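Local structure of endo-b-1,4-glucanase (Nasutitermes takasagoensis, 1KS8) at residues I164-R167 and T172-N175. The protein probably hydrolyses internal beta-1,4-glucosidic linkages of cellulose, as a family 9 glycosyl hydrolase endoglucanase. Numbering follows the deposited sequence.
Sequences IVFR and TYSN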
ATOM      1  N   ILE A 164       7.090   9.158  12.763  1.00 11.12           N
ATOM      2  CA  ILE A 164       6.057   9.707  13.636  1.00 11.36           C
ATOM      3  C   ILE A 164       5.427   8.564  14.432  1.00 12.42           C
ATOM      4  O   ILE A 164       5.216   8.666  15.639  1.00 12.78           O
ATOM      5  CB  ILE A 164       4.963  10.432  12.817  1.00 12.29           C
ATOM      6  CG1 ILE A 164       5.573  11.641  12.102  1.00 13.96           C
ATOM      7  CG2 ILE A 164       3.821  10.872  13.729  1.00 13.11           C
ATOM      8  CD1 ILE A 164       4.640  12.304  11.106  1.00 20.20           C
ATOM      9  N   VAL A 165       5.142   7.462  13.748  1.00 11.55           N
ATOM     10  CA  VAL A 165       4.549   6.298  14.388  1.00 11.23           C
ATOM     11  C   VAL A 165       5.378   5.814  15.580  1.00 11.17           C
ATOM     12  O   VAL A 165       4.832   5.475  16.631  1.00 11.85           O
ATOM     13  CB  VAL A 165       4.405   5.127  13.378  1.00 10.83           C
ATOM     14  CG1 VAL A 165       4.042   3.837  14.104  1.00 11.29           C
ATOM     15  CG2 VAL A 165       3.344   5.464  12.345  1.00 12.98           C
ATOM     16  N   PHE A 166       6.697   5.801  15.416  1.00 11.95           N
ATOM     17  CA  PHE A 166       7.595   5.311  16.460  1.00 12.18           C
ATOM     18  C   PHE A 166       8.219   6.370  17.362  1.00 14.79           C
ATOM     19  O   PHE A 166       9.042   6.050  18.220  1.00 14.11           O
ATOM     20  CB  PHE A 166       8.699   4.476  15.809  1.00 12.18           C
ATOM     21  CG  PHE A 166       8.199   3.208  15.183  1.00 11.99           C
ATOM     22  CD1 PHE A 166       7.886   2.108  15.973  1.00 12.94           C
ATOM     23  CD2 PHE A 166       7.998   3.125  13.810  1.00 11.34           C
ATOM     24  CE1 PHE A 166       7.377   0.943  15.408  1.00 12.88           C
ATOM     25  CE2 PHE A 166       7.487   1.963  13.231  1.00 12.26           C
ATOM     26  CZ  PHE A 166       7.177   0.872  14.032  1.00 12.51           C
ATOM     27  N   ARG A 167       7.814   7.619  17.174  1.00 16.24           N
ATOM     28  CA  ARG A 167       8.342   8.736  17.951  1.00 18.83           C
ATOM     29  C   ARG A 167       8.476   8.479  19.452  1.00 19.52           C
ATOM     30  O   ARG A 167       9.498   8.818  20.051  1.00 20.89           O
ATOM     31  CB  ARG A 167       7.471   9.972  17.712  1.00 22.11           C
ATOM     32  CG  ARG A 167       7.874  11.207  18.495  1.00 28.36           C
ATOM     33  CD  ARG A 167       6.954  12.369  18.152  1.00 33.44           C
ATOM     34  NE  ARG A 167       5.547  11.997  18.283  1.00 38.24           N
ATOM     35  CZ  ARG A 167       4.527  12.810  18.023  1.00 40.19           C
ATOM     36  NH1 ARG A 167       4.748  14.052  17.616  1.00 41.83           N
ATOM     37  NH2 ARG A 167       3.281  12.378  18.170  1.00 41.40           N
ATOM     38  N   THR A 172      14.852   5.832  19.217  1.00 16.74           N
ATOM     39  CA  THR A 172      16.080   5.563  18.481  1.00 17.12           C
ATOM     40  C   THR A 172      15.762   5.175  17.041  1.00 15.93           C
ATOM     41  O   THR A 172      16.377   5.683  16.105  1.00 15.45           O
ATOM     42  CB  THR A 172      16.892   4.434  19.149  1.00 18.84           C
ATOM     43  OG1 THR A 172      17.250   4.830  20.480  1.00 20.71           O
ATOM     44  CG2 THR A 172      18.158   4.148  18.354  1.00 18.86           C
ATOM     45  N   TYR A 173      14.793   4.284  16.866  1.00 14.53           N
ATOM     46  CA  TYR A 173      14.410   3.855  15.528  1.00 14.13           C
ATOM     47  C   TYR A 173      13.802   5.039  14.784  1.00 13.70           C
ATOM     48  O   TYR A 173      14.059   5.240  13.598  1.00 12.92           O
ATOM     49  CB  TYR A 173      13.403   2.706  15.607  1.00 13.64           C
ATOM     50  CG  TYR A 173      13.081   2.082  14.267  1.00 13.17           C
ATOM     51  CD1 TYR A 173      14.093   1.565  13.456  1.00 12.72           C
ATOM     52  CD2 TYR A 173      11.766   2.007  13.811  1.00 12.88           C
ATOM     53  CE1 TYR A 173      13.802   0.987  12.222  1.00 12.23           C
ATOM     54  CE2 TYR A 173      11.465   1.430  12.578  1.00 12.03           C
ATOM     55  CZ  TYR A 173      12.486   0.925  11.792  1.00 11.88           C
ATOM     56  OH  TYR A 173      12.192   0.354  10.576  1.00 11.01           O
ATOM     57  N   SER A 174      13.004   5.829  15.494  1.00 13.42           N
ATOM     58  CA  SER A 174      12.373   7.000  14.901  1.00 14.03           C
ATOM     59  C   SER A 174      13.429   7.940  14.322  1.00 14.54           C
ATOM     60  O   SER A 174      13.286   8.431  13.204  1.00 14.64           O
ATOM     61  CB  SER A 174      11.542   7.735  15.956  1.00 13.79           C
ATOM     62  OG  SER A 174      10.993   8.929  15.433  1.00 13.97           O
ATOM     63  N   ASN A 175      14.490   8.185  15.086  1.00 15.34           N
ATOM     64  CA  ASN A 175      15.567   9.062  14.636  1.00 16.45           C
ATOM     65  C   ASN A 175      16.240   8.504  13.387  1.00 14.98           C
ATOM     66  O   ASN A 175      16.553   9.242  12.454  1.00 14.84           O
ATOM     67  CB  ASN A 175      16.614   9.233  15.741  1.00 19.24           C
ATOM     68  CG  ASN A 175      16.110  10.068  16.905  1.00 22.65           C
ATOM     69  OD1 ASN A 175      16.778  10.181  17.933  1.00 26.30           O
ATOM     70  ND2 ASN A 175      14.933  10.661  16.746  1.00 25.06           N
TER
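Tyr-173 turns the CD2–CE2 edge of its ring onto one face of the Phe-166 ring in a T-shaped stack, with centroids 5.4 Å apart and planes at 80°. The closest carbons are CD2 of Phe-166 and CD2 of Tyr-173, at 3.9 Å, and they meet toward the rim of the phenylalanine ring rather than over its middle. On the other face of Phe-166 sits the CG1 methyl of Val-165, its neighbour in the chain, so the ring is held between a methyl and an aromatic edge. Two first torsions set this up: Phe-166 carries CG anti to its carbonyl carbon (chi1 -66°), while Tyr-173 swings CG anti to the backbone N (chi1 -173°), and both rings touch helix 89-106. There the tyrosine OH hydrogen-bonds OG1 of Thr-100, which fixes the far end of the ring, and Lys-97 makes a cation-pi contact with the tyrosine ring. Replacing Phe-166 with an alanine would probably leave the Tyr-173 edge without a ring face to pack on and open a gap beside Val-165.

One residue on, Ser-174 packs its side chain against the backbone of Phe-166 and Arg-167. Its CB lies 3.8 Å from O of Phe-166, and its OG comes within 3.7 Å of CA of Arg-167, but the hydroxyl's hydrogen bond is to O of Ser-163, tying helix 171-190 to the last turn of helix 149-165. The contact packs the end of one against the start of the other, two consecutive antiparallel helices joined by a short turn, as in the (alpha/alpha)6 fold of family 9 glycosyl hydrolases.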